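Local coordinates for beta-N-acetylhexosaminidase (Akkermansia muciniphila, PDB 6JEB), which hydrolyses terminal non-reducing beta-linked N-acetylhexosamines, releasing N-acetylglucosamine from terminally unbranched N-glycans and chitobiose, at residues L62-L65 and R66-D70; Y165-Q168 and E169-L173; A259-E262 and L263-K266; L269-E272 and A273-R276; H444-F447 and I448-R451. All blocks are in the same frame, centred on the assembly; numbering follows the deposited sequence. Where two conformers were deposited one is given.

Contact 1: L62-L65 and R66-D70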
loop_
_atom_site.group_PDB
_atom_site.type_symbol
_atom_site.label_atom_id
_atom_site.label_comp_id
_atom_site.label_asym_id
_atom_site.label_seq_id
_atom_site.Cartn_x
_atom_site.Cartn_y
_atom_site.Cartn_z
ATOM N N LEU A 62 -15.285 -15.090 6.570
ATOM C CA LEU A 62 -16.101 -14.210 7.399
ATOM C C LEU A 62 -16.305 -12.848 6.741
ATOM O O LEU A 62 -17.358 -12.229 6.927
ATOM C CB LEU A 62 -15.489 -14.084 8.799
ATOM C CG LEU A 62 -15.504 -15.365 9.642
ATOM C CD1 LEU A 62 -14.661 -15.210 10.910
ATOM C CD2 LEU A 62 -16.939 -15.767 9.982
ATOM N N ALA A 63 -15.317 -12.368 5.973
ATOM C CA ALA A 63 -15.494 -11.119 5.235
ATOM C C ALA A 63 -16.566 -11.261 4.157
ATOM O O ALA A 63 -17.379 -10.348 3.952
ATOM C CB ALA A 63 -14.164 -10.678 4.621
ATOM N N THR A 64 -16.588 -12.397 3.459
ATOM C CA THR A 64 -17.669 -12.640 2.511
ATOM C C THR A 64 -19.011 -12.728 3.221
ATOM O O THR A 64 -20.008 -12.160 2.755
ATOM C CB THR A 64 -17.368 -13.918 1.733
ATOM O OG1 THR A 64 -16.210 -13.684 0.924
ATOM C CG2 THR A 64 -18.554 -14.321 0.849
ATOM N N LEU A 65 -19.059 -13.430 4.354
ATOM C CA LEU A 65 -20.297 -13.517 5.124
ATOM C C LEU A 65 -20.788 -12.131 5.534
ATOM O O LEU A 65 -21.996 -11.863 5.523
ATOM C CB LEU A 65 -20.079 -14.407 6.347
ATOM C CG LEU A 65 -21.292 -14.764 7.202
ATOM C CD1 LEU A 65 -22.344 -15.445 6.349
ATOM C CD2 LEU A 65 -20.866 -15.655 8.369
ATOM N N ARG A 66 -19.861 -11.239 5.887
ATOM C CA ARG A 66 -20.225 -9.873 6.246
ATOM C C ARG A 66 -20.901 -9.167 5.074
ATOM O O ARG A 66 -21.923 -8.490 5.245
ATOM C CB ARG A 66 -18.954 -9.141 6.691
ATOM C CG ARG A 66 -19.115 -7.719 7.164
ATOM C CD ARG A 66 -17.848 -7.248 7.912
ATOM N NE ARG A 66 -16.637 -7.445 7.116
ATOM C CZ ARG A 66 -15.410 -7.584 7.615
ATOM N NH1 ARG A 66 -15.197 -7.550 8.930
ATOM N NH2 ARG A 66 -14.387 -7.749 6.794
ATOM N N GLN A 67 -20.335 -9.311 3.867
ATOM C CA GLN A 67 -20.940 -8.679 2.698
ATOM C C GLN A 67 -22.300 -9.289 2.389
ATOM O O GLN A 67 -23.236 -8.570 2.011
ATOM C CB GLN A 67 -20.008 -8.766 1.488
ATOM C CG GLN A 67 -18.747 -7.935 1.657
ATOM C CD GLN A 67 -18.061 -7.628 0.339
ATOM O OE1 GLN A 67 -18.493 -8.084 -0.722
ATOM N NE2 GLN A 67 -16.992 -6.838 0.395
ATOM N N LEU A 68 -22.434 -10.610 2.545
ATOM C CA LEU A 68 -23.730 -11.247 2.324
ATOM C C LEU A 68 -24.754 -10.780 3.350
ATOM O O LEU A 68 -25.935 -10.616 3.020
ATOM C CB LEU A 68 -23.588 -12.767 2.358
ATOM C CG LEU A 68 -22.855 -13.385 1.170
ATOM C CD1 LEU A 68 -22.705 -14.873 1.406
ATOM C CD2 LEU A 68 -23.600 -13.106 -0.132
ATOM N N ARG A 69 -24.323 -10.562 4.597
ATOM C CA ARG A 69 -25.237 -10.026 5.601
ATOM C C ARG A 69 -25.673 -8.610 5.249
ATOM O O ARG A 69 -26.843 -8.248 5.448
ATOM C CB ARG A 69 -24.601 -10.088 6.988
ATOM C CG ARG A 69 -24.506 -11.505 7.501
ATOM C CD ARG A 69 -23.757 -11.637 8.802
ATOM N NE ARG A 69 -23.930 -12.996 9.309
ATOM C CZ ARG A 69 -23.137 -13.588 10.192
ATOM N NH1 ARG A 69 -22.081 -12.949 10.684
ATOM N NH2 ARG A 69 -23.406 -14.829 10.575
ATOM N N ASP A 70 -24.751 -7.795 4.731
ATOM C CA ASP A 70 -25.130 -6.460 4.284
ATOM C C ASP A 70 -26.110 -6.533 3.118
ATOM O O ASP A 70 -27.075 -5.760 3.056
ATOM C CB ASP A 70 -23.886 -5.644 3.920
ATOM C CG ASP A 70 -23.027 -5.307 5.137
ATOM O OD1 ASP A 70 -23.531 -5.399 6.279
ATOM O OD2 ASP A 70 -21.846 -4.944 4.952
HETATM O O HOH W 1 -16.150 -7.923 4.357
#
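Leu65 and Arg69 meet because their first torsions differ: Leu65 turns CG to the side of its carbonyl carbon (chi1 -173°), whereas Arg69 keeps CG beside its backbone N (chi1 -71°) and runs extended as far as NE. The two side chains cross obliquely one turn apart. CD2 of Leu65 comes over one face of the Arg69 guanidinium, offset toward its rim, with NH2 of Arg69 3.5 Å from CD2 of Leu65 and CZ of Arg69 3.7 Å from CG of Leu65. A leucine suits this place, since its branched end lies over part of one face of the cation and leaves the edge N-H groups to other partners; NH2 of Arg69 gives one to the carbonyl of Leu23.

All this sits on helix 55-73 of the family 20 domain 2, whose Thr64 and Leu68 pack on strands 39-44 and 79-86, while Arg66, Gln67 and Asp70 look to helix 434-452. Regular i to i+4 bonds run along the turn, among them Leu68 N to Thr64 O at 2.9 Å, and CG of Leu68 rests 3.5 Å from the same Thr64 O. Thr64 is buried, but its hydroxyl has polar company in Tyr39 and Lys120.

In the conformer of Arg66 described, one of two, the chain bends back toward Ala63, and the contacts that follow hold for that copy alone. A water in the plane of the guanidinium accepts from NE of Arg66 at 2.8 Å and donates to Ala63 O at 2.7 Å. That carbonyl also takes the N-H of Gln67, while the small Ala63 CB leaves room for NH2 of Arg66 at 3.7 Å.

Contact 2: Y165-Q168 and E169-L173; sequences YTKQ and ELKEL
Glu169 folds back over Thr166, crossing it at about a right angle, and its chain can be followed outward. CB lies 3.4 Å from Thr166 OG1, and CG comes closer still, 3.2 Å from that OG1. The chain is extended beyond CG, placing CD 3.7 Å from Thr166 OG1 and bringing OE1 to Thr166 N at 3.0 Å; this hydrogen bond (N-H...O 165°) meets OE1 on its anti side, somewhat out of the carboxylate plane. OE1 also lies 3.4 Å from Tyr165 CA and near the edge of the tyrosine ring.

The return bond comes from Glu169 N, which donates to Thr166 OG1 at 2.9 Å; a chi1 of 68° sets OG1 between the threonine's own N and carbonyl carbon, facing the helix start. Beneath, Leu170 CG packs 3.7 Å from Tyr165 CB, apolar against apolar. On the outer side Lys167 and Lys171 run side by side; both ammonium groups pair with Asp245, and Lys167 also with Glu242, on helix 230-246.

The reciprocal Thr166-Glu169 pair is a capping box, here starting helix 167-178, which lies in the beta-alpha-beta crossover between barrel strands 123-127 and 183-187 of the TIM-barrel catalytic domain.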
loop_
_atom_site.group_PDB
_atom_site.type_symbol
_atom_site.label_atom_id
_atom_site.label_comp_id
_atom_site.label_asym_id
_atom_site.label_seq_id
_atom_site.Cartn_x
_atom_site.Cartn_y
_atom_site.Cartn_z
ATOM N N TYR A 165 3.584 9.533 15.205
ATOM C CA TYR A 165 2.991 8.435 15.953
ATOM C C TYR A 165 3.805 8.166 17.210
ATOM O O TYR A 165 5.008 8.422 17.258
ATOM C CB TYR A 165 2.937 7.166 15.084
ATOM C CG TYR A 165 2.029 7.376 13.903
ATOM C CD1 TYR A 165 0.653 7.502 14.082
ATOM C CD2 TYR A 165 2.543 7.503 12.617
ATOM C CE1 TYR A 165 -0.183 7.742 13.011
ATOM C CE2 TYR A 165 1.715 7.737 11.540
ATOM C CZ TYR A 165 0.354 7.861 11.741
ATOM O OH TYR A 165 -0.468 8.109 10.668
ATOM N N THR A 166 3.136 7.672 18.246
ATOM C CA THR A 166 3.874 7.094 19.359
ATOM C C THR A 166 4.122 5.617 19.076
ATOM O O THR A 166 3.428 4.989 18.269
ATOM C CB THR A 166 3.099 7.219 20.671
ATOM O OG1 THR A 166 1.935 6.383 20.613
ATOM C CG2 THR A 166 2.674 8.658 20.914
ATOM N N LYS A 167 5.126 5.060 19.759
ATOM C CA LYS A 167 5.376 3.626 19.649
ATOM C C LYS A 167 4.142 2.828 20.049
ATOM O O LYS A 167 3.800 1.830 19.404
ATOM C CB LYS A 167 6.587 3.236 20.503
ATOM C CG LYS A 167 6.950 1.754 20.449
ATOM C CD LYS A 167 8.265 1.503 21.179
ATOM C CE LYS A 167 9.152 0.555 20.410
ATOM N NZ LYS A 167 10.491 0.371 21.054
ATOM N N GLN A 168 3.447 3.271 21.100
ATOM C CA GLN A 168 2.235 2.586 21.538
ATOM C C GLN A 168 1.142 2.639 20.470
ATOM O O GLN A 168 0.427 1.649 20.256
ATOM C CB GLN A 168 1.763 3.207 22.851
ATOM C CG GLN A 168 0.689 2.432 23.570
ATOM C CD GLN A 168 0.457 2.961 24.978
ATOM O OE1 GLN A 168 1.168 2.596 25.917
ATOM N NE2 GLN A 168 -0.533 3.837 25.128
ATOM N N GLU A 169 1.000 3.776 19.780
ATOM C CA GLU A 169 0.031 3.851 18.689
ATOM C C GLU A 169 0.381 2.890 17.559
ATOM O O GLU A 169 -0.509 2.272 16.965
ATOM C CB GLU A 169 -0.065 5.275 18.145
ATOM C CG GLU A 169 -0.877 6.223 18.998
ATOM C CD GLU A 169 -0.829 7.642 18.451
ATOM O OE1 GLU A 169 0.222 8.016 17.875
ATOM O OE2 GLU A 169 -1.839 8.377 18.588
ATOM N N LEU A 170 1.665 2.788 17.207
ATOM C CA LEU A 170 2.032 1.888 16.117
ATOM C C LEU A 170 1.824 0.428 16.511
ATOM O O LEU A 170 1.382 -0.383 15.685
ATOM C CB LEU A 170 3.458 2.168 15.652
ATOM C CG LEU A 170 3.629 3.544 15.003
ATOM C CD1 LEU A 170 5.092 3.832 14.719
ATOM C CD2 LEU A 170 2.808 3.665 13.721
ATOM N N LYS A 171 2.107 0.078 17.774
ATOM C CA LYS A 171 1.835 -1.284 18.225
ATOM C C LYS A 171 0.337 -1.561 18.266
ATOM O O LYS A 171 -0.101 -2.681 17.961
ATOM C CB LYS A 171 2.503 -1.559 19.576
ATOM C CG LYS A 171 4.031 -1.586 19.488
ATOM C CD LYS A 171 4.692 -2.013 20.789
ATOM C CE LYS A 171 6.190 -2.219 20.582
ATOM N NZ LYS A 171 6.898 -2.806 21.765
ATOM N N GLU A 172 -0.466 -0.554 18.623
ATOM C CA GLU A 172 -1.915 -0.698 18.534
ATOM C C GLU A 172 -2.340 -0.977 17.096
ATOM O O GLU A 172 -3.140 -1.886 16.834
ATOM C CB GLU A 172 -2.617 0.556 19.060
ATOM C CG GLU A 172 -4.134 0.449 18.941
ATOM C CD GLU A 172 -4.859 1.774 19.069
ATOM O OE1 GLU A 172 -4.267 2.829 18.745
ATOM O OE2 GLU A 172 -6.030 1.761 19.494
ATOM N N LEU A 173 -1.813 -0.196 16.149
ATOM C CA LEU A 173 -2.165 -0.377 14.745
ATOM C C LEU A 173 -1.809 -1.779 14.267
ATOM O O LEU A 173 -2.593 -2.415 13.550
ATOM C CB LEU A 173 -1.434 0.667 13.896
ATOM C CG LEU A 173 -1.642 0.565 12.384
ATOM C CD1 LEU A 173 -3.096 0.825 12.006
ATOM C CD2 LEU A 173 -0.698 1.530 11.651
#

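Contact 3: A259-E262 and L263-K266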
loop_
_atom_site.group_PDB
_atom_site.type_symbol
_atom_site.label_atom_id
_atom_site.label_comp_id
_atom_site.label_asym_id
_atom_site.label_seq_id
_atom_site.Cartn_x
_atom_site.Cartn_y
_atom_site.Cartn_z
ATOM N N ALA A 259 15.724 9.175 -6.671
ATOM C CA ALA A 259 16.966 9.466 -5.958
ATOM C C ALA A 259 18.052 9.784 -6.979
ATOM O O ALA A 259 18.942 8.955 -7.231
ATOM C CB ALA A 259 17.372 8.302 -5.056
ATOM N N PRO A 260 18.025 10.980 -7.574
ATOM C CA PRO A 260 19.092 11.352 -8.508
ATOM C C PRO A 260 20.412 11.437 -7.759
ATOM O O PRO A 260 20.460 11.803 -6.584
ATOM C CB PRO A 260 18.652 12.730 -9.008
ATOM C CG PRO A 260 17.877 13.299 -7.870
ATOM C CD PRO A 260 17.146 12.122 -7.261
ATOM N N THR A 261 21.497 11.092 -8.446
ATOM C CA THR A 261 22.767 10.888 -7.761
ATOM C C THR A 261 23.752 12.039 -7.932
ATOM O O THR A 261 24.920 11.891 -7.560
ATOM C CB THR A 261 23.398 9.569 -8.197
ATOM O OG1 THR A 261 23.441 9.522 -9.623
ATOM C CG2 THR A 261 22.585 8.383 -7.670
ATOM N N GLU A 262 23.297 13.183 -8.448
ATOM C CA GLU A 262 24.164 14.341 -8.660
ATOM C C GLU A 262 25.010 14.672 -7.432
ATOM O O GLU A 262 26.215 14.926 -7.546
ATOM C CB GLU A 262 23.302 15.542 -9.050
ATOM C CG GLU A 262 24.052 16.853 -9.108
ATOM C CD GLU A 262 23.129 18.037 -9.313
ATOM O OE1 GLU A 262 22.005 17.838 -9.820
ATOM O OE2 GLU A 262 23.526 19.168 -8.959
ATOM N N LEU A 263 24.397 14.688 -6.243
ATOM C CA LEU A 263 25.156 15.098 -5.062
ATOM C C LEU A 263 26.135 14.024 -4.602
ATOM O O LEU A 263 27.201 14.360 -4.072
ATOM C CB LEU A 263 24.229 15.554 -3.929
ATOM C CG LEU A 263 23.402 16.807 -4.238
ATOM C CD1 LEU A 263 22.679 17.319 -2.988
ATOM C CD2 LEU A 263 24.271 17.905 -4.845
ATOM N N TRP A 264 25.798 12.738 -4.780
ATOM C CA TRP A 264 26.788 11.686 -4.556
ATOM C C TRP A 264 27.978 11.847 -5.493
ATOM O O TRP A 264 29.133 11.663 -5.083
ATOM C CB TRP A 264 26.164 10.308 -4.763
ATOM C CG TRP A 264 25.408 9.772 -3.587
ATOM C CD1 TRP A 264 25.182 10.397 -2.382
ATOM C CD2 TRP A 264 24.799 8.479 -3.488
ATOM N NE1 TRP A 264 24.452 9.572 -1.556
ATOM C CE2 TRP A 264 24.208 8.390 -2.209
ATOM C CE3 TRP A 264 24.695 7.387 -4.360
ATOM C CZ2 TRP A 264 23.524 7.250 -1.779
ATOM C CZ3 TRP A 264 24.015 6.257 -3.935
ATOM C CH2 TRP A 264 23.433 6.197 -2.656
ATOM N N GLU A 265 27.716 12.170 -6.763
ATOM C CA GLU A 265 28.813 12.352 -7.710
ATOM C C GLU A 265 29.756 13.453 -7.246
ATOM O O GLU A 265 30.980 13.313 -7.354
ATOM C CB GLU A 265 28.276 12.665 -9.111
ATOM C CG GLU A 265 29.336 12.570 -10.214
ATOM C CD GLU A 265 30.256 13.779 -10.266
ATOM O OE1 GLU A 265 29.781 14.902 -9.996
ATOM O OE2 GLU A 265 31.459 13.603 -10.564
ATOM N N LYS A 266 29.202 14.548 -6.711
ATOM C CA LYS A 266 29.990 15.713 -6.324
ATOM C C LYS A 266 30.587 15.610 -4.931
ATOM O O LYS A 266 31.557 16.320 -4.637
ATOM C CB LYS A 266 29.120 16.972 -6.367
ATOM C CG LYS A 266 28.715 17.389 -7.759
ATOM C CD LYS A 266 27.813 18.603 -7.736
ATOM C CE LYS A 266 27.422 18.998 -9.155
ATOM N NZ LYS A 266 26.495 20.163 -9.181
HETATM O O HOH W 2 21.699 13.974 -5.670
HETATM O O HOH W 3 27.212 15.747 -10.508
#
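Thr261 touches Trp264 through its methyl: CG2 approaches CE3 of the indole at 4.0 Å, obliquely to the ring. This is the close-packed side. Trp264 is buried beside the zinc site, against Cys206, and gives its NE1 hydrogen to the carbonyl of Val225. Thr261 holds the N-cap position of helix 262-266 without a side-chain capping bond; its carbonyl starts the turn, receiving Glu265 N at 2.9 Å almost head-on. Leu263 N instead donates to a water at 2.8 Å, and that water donates to Pro260 O.

The other side is polar and looser. Glu262 and Lys266 lie alongside each other, both extended beyond CG, and NZ of Lys266 reaches OE2 of Glu262 at 3.1 Å, a salt bridge on the anti side, 28° out of the carboxylate plane. OE1 pairs with Lys222, so the carboxylate joins two lysines. An alanine at Glu262 would probably leave the ammonium groups of Lys266 and Lys222 without this carboxylate and let the Lys266 chain swing away. A second water donates to Glu262 O and Glu265 OE1. An acid in the first turn and a base in the last are placed so that both charges probably interact favourably with the helix dipole.

Contact 4: L269-E272 and A273-R276; sequences LCRE and ARTR. With ZN (zinc ion), chain B.
Cys270 and Arg274 meet one turn apart on helix 268-277, which begins within the CxxC element, Cys267 and Cys270, of a four-cysteine zinc site. The first shell is SG of Cys270 on zinc at 2.4 Å; Cys206, Cys226 and Cys267 supply the other three sulfurs. Next outward is Arg274, buried despite its charge. Its chain bends at chi3 (-57°), folding the guanidinium back so that one face lies over the carbonyl of Cys270, with O 3.6 Å above the plane, and NH1 of Arg274 stands 3.6 Å from CB of Cys270. Its NH2 also packs 3.4 Å from CG of Arg271, the two guanidinium planes being nearly perpendicular.

What holds this group is its N-H edge: NH1 donates to Trp264 O and NH2 to Glu265 O, both on the preceding helix 262-266, while NE pairs with Glu282. NE of Arg271 donates to Glu265 O as well, so the two arginines share that carbonyl. Arginine suits the place because it serves all of these at once. A leucine instead of Arg274 would probably deprive Trp264 O and Glu265 O of these donors and Glu282 of its charge partner, weakening the hold between the two helices.

On the outer surface Arg276 folds similarly, one guanidinium face over Glu272 O. Nearby, Arg271 O accepts twice from Thr275, from opposite faces of its plane: from N at 3.1 Å and from OG1 at 3.2 Å.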
loop_
_atom_site.group_PDB
_atom_site.type_symbol
_atom_site.label_atom_id
_atom_site.label_comp_id
_atom_site.label_asym_id
_atom_site.label_seq_id
_atom_site.Cartn_x
_atom_site.Cartn_y
_atom_site.Cartn_z
ATOM N N LEU A 269 33.507 13.120 -0.034
ATOM C CA LEU A 269 33.665 11.831 0.633
ATOM C C LEU A 269 33.296 10.687 -0.300
ATOM O O LEU A 269 34.017 9.688 -0.389
ATOM C CB LEU A 269 32.794 11.773 1.888
ATOM C CG LEU A 269 33.082 12.835 2.949
ATOM C CD1 LEU A 269 32.109 12.658 4.110
ATOM C CD2 LEU A 269 34.523 12.758 3.430
ATOM N N CYS A 270 32.160 10.811 -0.996
ATOM C CA CYS A 270 31.727 9.736 -1.886
ATOM C C CYS A 270 32.675 9.555 -3.066
ATOM O O CYS A 270 32.878 8.423 -3.522
ATOM C CB CYS A 270 30.297 9.977 -2.372
ATOM S SG CYS A 270 29.036 9.801 -1.077
ATOM N N ARG A 271 33.266 10.642 -3.573
ATOM C CA ARG A 271 34.209 10.509 -4.681
ATOM C C ARG A 271 35.356 9.575 -4.323
ATOM O O ARG A 271 35.698 8.672 -5.094
ATOM C CB ARG A 271 34.749 11.879 -5.090
ATOM C CG ARG A 271 33.778 12.652 -5.933
ATOM C CD ARG A 271 34.276 14.046 -6.209
ATOM N NE ARG A 271 33.463 14.661 -7.247
ATOM C CZ ARG A 271 33.680 15.862 -7.764
ATOM N NH1 ARG A 271 34.703 16.599 -7.345
ATOM N NH2 ARG A 271 32.869 16.320 -8.707
ATOM N N GLU A 272 35.970 9.779 -3.154
ATOM C CA GLU A 272 37.098 8.933 -2.773
ATOM C C GLU A 272 36.650 7.544 -2.346
ATOM O O GLU A 272 37.387 6.572 -2.543
ATOM C CB GLU A 272 37.921 9.588 -1.667
ATOM C CG GLU A 272 38.928 10.576 -2.175
ATOM C CD GLU A 272 39.920 9.957 -3.157
ATOM O OE1 GLU A 272 40.599 8.964 -2.814
ATOM O OE2 GLU A 272 40.009 10.462 -4.286
ATOM N N ALA A 273 35.460 7.423 -1.753
ATOM C CA ALA A 273 34.954 6.095 -1.432
ATOM C C ALA A 273 34.751 5.274 -2.696
ATOM O O ALA A 273 35.060 4.076 -2.720
ATOM C CB ALA A 273 33.655 6.197 -0.645
ATOM N N ARG A 274 34.248 5.903 -3.764
ATOM C CA ARG A 274 34.112 5.190 -5.032
ATOM C C ARG A 274 35.471 4.785 -5.582
ATOM O O ARG A 274 35.625 3.679 -6.114
ATOM C CB ARG A 274 33.352 6.031 -6.055
ATOM C CG ARG A 274 31.865 6.138 -5.771
ATOM C CD ARG A 274 31.110 6.714 -6.969
ATOM N NE ARG A 274 31.625 8.021 -7.376
ATOM C CZ ARG A 274 31.220 9.180 -6.862
ATOM N NH1 ARG A 274 30.298 9.204 -5.903
ATOM N NH2 ARG A 274 31.744 10.320 -7.298
ATOM N N THR A 275 36.469 5.668 -5.468
ATOM C CA THR A 275 37.812 5.315 -5.918
ATOM C C THR A 275 38.344 4.114 -5.145
ATOM O O THR A 275 38.902 3.185 -5.739
ATOM C CB THR A 275 38.738 6.526 -5.788
ATOM O OG1 THR A 275 38.255 7.591 -6.624
ATOM C CG2 THR A 275 40.161 6.171 -6.192
ATOM N N ARG A 276 38.145 4.094 -3.821
ATOM C CA ARG A 276 38.615 2.974 -3.006
ATOM C C ARG A 276 37.907 1.674 -3.368
ATOM O O ARG A 276 38.526 0.603 -3.367
ATOM C CB ARG A 276 38.402 3.267 -1.521
ATOM C CG ARG A 276 39.268 4.369 -0.955
ATOM C CD ARG A 276 39.225 4.370 0.576
ATOM N NE ARG A 276 37.920 4.722 1.140
ATOM C CZ ARG A 276 37.511 5.973 1.330
ATOM N NH1 ARG A 276 38.295 6.985 0.977
ATOM N NH2 ARG A 276 36.313 6.213 1.864
HETATM ZN ZN ZN B . 28.578 11.702 0.267
HETATM O O HOH W 4 40.643 8.062 0.275
#

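Contact 5: H444-F447 and I448-R451; sequences HRQF and ILKR
Helix 434-452, which comes later in the chain than the last strand of the TIM barrel, after helices 407-414 and 417-426, and packs against barrel helix 106-118, carries Leu449 back over Arg445 and Gln446 on its outward side. Leu449 and Arg445 run side by side, pointing the same way. A chi1 of -86° keeps CG of Leu449 beside its own N and leans it on the previous turn, 3.3 Å from Arg445 O. From there CD1 of Leu449 lies loosely alongside the arginine, 4.1 Å from CG of Arg445, and approaches its guanidinium obliquely. The arginine is extended from CG to NE, and its charged end goes on to Asp455, a division of labour that suits so amphipathic a residue. A contact of Gln446 with the same CD1 is tentative, since it rests on one of two conformers.

The inward side carries the buried Ile448, Phe447 and His444. Ile448 sets CG1 3.4 Å from His444 O, the carbonyl that also accepts Ile448 N in a bond straight to 167°. His444 is buried but not without polar partners: ND1 meets the hydroxyl of Tyr119 and NE2 the carbonyl of Ser5. CD2 of Phe447 rests 3.5 Å above one face of the imidazole of His444, offset toward its rim, so the phenylalanine backs the histidine while reaching toward helix 55-73 at Gln71.

At the end of this turn Arg451 N donates to Phe447 O at 2.9 Å, and Arg451 CB sits 3.4 Å from that oxygen.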
loop_
_atom_site.group_PDB
_atom_site.type_symbol
_atom_site.label_atom_id
_atom_site.label_comp_id
_atom_site.label_asym_id
_atom_site.label_seq_id
_atom_site.Cartn_x
_atom_site.Cartn_y
_atom_site.Cartn_z
ATOM N N HIS A 444 -22.893 -1.850 -3.435
ATOM C CA HIS A 444 -21.997 -1.539 -2.329
ATOM C C HIS A 444 -22.158 -0.118 -1.802
ATOM O O HIS A 444 -21.740 0.157 -0.672
ATOM C CB HIS A 444 -20.553 -1.825 -2.726
ATOM C CG HIS A 444 -20.162 -3.249 -2.512
ATOM N ND1 HIS A 444 -19.128 -3.624 -1.682
ATOM C CD2 HIS A 444 -20.711 -4.397 -2.978
ATOM C CE1 HIS A 444 -19.038 -4.943 -1.668
ATOM N NE2 HIS A 444 -19.993 -5.437 -2.439
ATOM N N ARG A 445 -22.744 0.794 -2.574
ATOM C CA ARG A 445 -22.986 2.118 -2.013
ATOM C C ARG A 445 -23.805 2.015 -0.732
ATOM O O ARG A 445 -23.448 2.605 0.296
ATOM C CB ARG A 445 -23.677 3.033 -3.017
ATOM C CG ARG A 445 -23.779 4.441 -2.468
ATOM C CD ARG A 445 -24.602 5.370 -3.320
ATOM N NE ARG A 445 -24.709 6.674 -2.677
ATOM C CZ ARG A 445 -25.736 7.499 -2.840
ATOM N NH1 ARG A 445 -26.747 7.149 -3.626
ATOM N NH2 ARG A 445 -25.758 8.668 -2.213
ATOM N N GLN A 446 -24.893 1.236 -0.763
ATOM C CA GLN A 446 -25.718 1.074 0.431
ATOM C C GLN A 446 -24.994 0.279 1.510
ATOM O O GLN A 446 -25.126 0.581 2.704
ATOM C CB GLN A 446 -27.048 0.406 0.078
ATOM C CG GLN A 446 -28.011 1.293 -0.693
ATOM C CD GLN A 446 -28.272 2.621 -0.011
ATOM O OE1 GLN A 446 -28.482 2.682 1.201
ATOM N NE2 GLN A 446 -28.256 3.698 -0.789
ATOM N N PHE A 447 -24.228 -0.750 1.116
ATOM C CA PHE A 447 -23.506 -1.541 2.113
ATOM C C PHE A 447 -22.566 -0.654 2.917
ATOM O O PHE A 447 -22.524 -0.723 4.154
ATOM C CB PHE A 447 -22.668 -2.649 1.462
ATOM C CG PHE A 447 -23.441 -3.652 0.639
ATOM C CD1 PHE A 447 -24.826 -3.677 0.602
ATOM C CD2 PHE A 447 -22.741 -4.598 -0.097
ATOM C CE1 PHE A 447 -25.494 -4.617 -0.177
ATOM C CE2 PHE A 447 -23.398 -5.544 -0.871
ATOM C CZ PHE A 447 -24.781 -5.553 -0.911
ATOM N N ILE A 448 -21.786 0.178 2.222
ATOM C CA ILE A 448 -20.778 0.997 2.887
ATOM C C ILE A 448 -21.437 2.148 3.649
ATOM O O ILE A 448 -20.966 2.551 4.721
ATOM C CB ILE A 448 -19.721 1.456 1.859
ATOM C CG1 ILE A 448 -18.970 0.242 1.276
ATOM C CG2 ILE A 448 -18.746 2.457 2.476
ATOM C CD1 ILE A 448 -18.186 -0.570 2.295
ATOM N N LEU A 449 -22.542 2.684 3.131
ATOM C CA LEU A 449 -23.292 3.685 3.886
ATOM C C LEU A 449 -23.791 3.106 5.204
ATOM O O LEU A 449 -23.682 3.742 6.260
ATOM C CB LEU A 449 -24.472 4.188 3.055
ATOM C CG LEU A 449 -24.193 5.330 2.085
ATOM C CD1 LEU A 449 -25.380 5.513 1.151
ATOM C CD2 LEU A 449 -23.888 6.628 2.845
ATOM N N LYS A 450 -24.349 1.894 5.154
ATOM C CA LYS A 450 -24.882 1.257 6.354
ATOM C C LYS A 450 -23.768 0.932 7.341
ATOM O O LYS A 450 -23.866 1.251 8.533
ATOM C CB LYS A 450 -25.628 -0.019 5.954
ATOM C CG LYS A 450 -26.096 -0.892 7.117
ATOM C CD LYS A 450 -26.448 -2.296 6.630
ATOM C CE LYS A 450 -27.240 -3.097 7.659
ATOM N NZ LYS A 450 -26.468 -3.385 8.902
ATOM N N ARG A 451 -22.688 0.318 6.857
ATOM C CA ARG A 451 -21.692 -0.232 7.766
ATOM C C ARG A 451 -20.713 0.828 8.247
ATOM O O ARG A 451 -20.285 0.801 9.406
ATOM C CB ARG A 451 -20.943 -1.378 7.084
ATOM C CG ARG A 451 -19.808 -1.954 7.908
ATOM C CD ARG A 451 -19.314 -3.261 7.322
ATOM N NE ARG A 451 -20.354 -4.284 7.353
ATOM C CZ ARG A 451 -20.617 -5.041 8.411
ATOM N NH1 ARG A 451 -19.901 -4.900 9.522
ATOM N NH2 ARG A 451 -21.592 -5.945 8.356
#

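Each contact joins consecutive residues, so none closes a long loop; along the chain the five follow in series, without nesting or crossing. Contact 1 lies in the N-terminal domain, on helix 55-73. Contact 2 opens a barrel helix, its centre about 29 Å from that of contact 1. Contact 3, at the loop leading into helix 262-266, and contact 4, on the next helix, touch beside the zinc, their centres about 13 Å apart. The chain then completes the barrel and returns across the molecule to contact 5, about 59 Å from contact 4 between centres. There the salt bridge from OD1 of Asp70 to NH2 of Arg451, 2.9 Å, ties the N-terminal domain to helix 434-452.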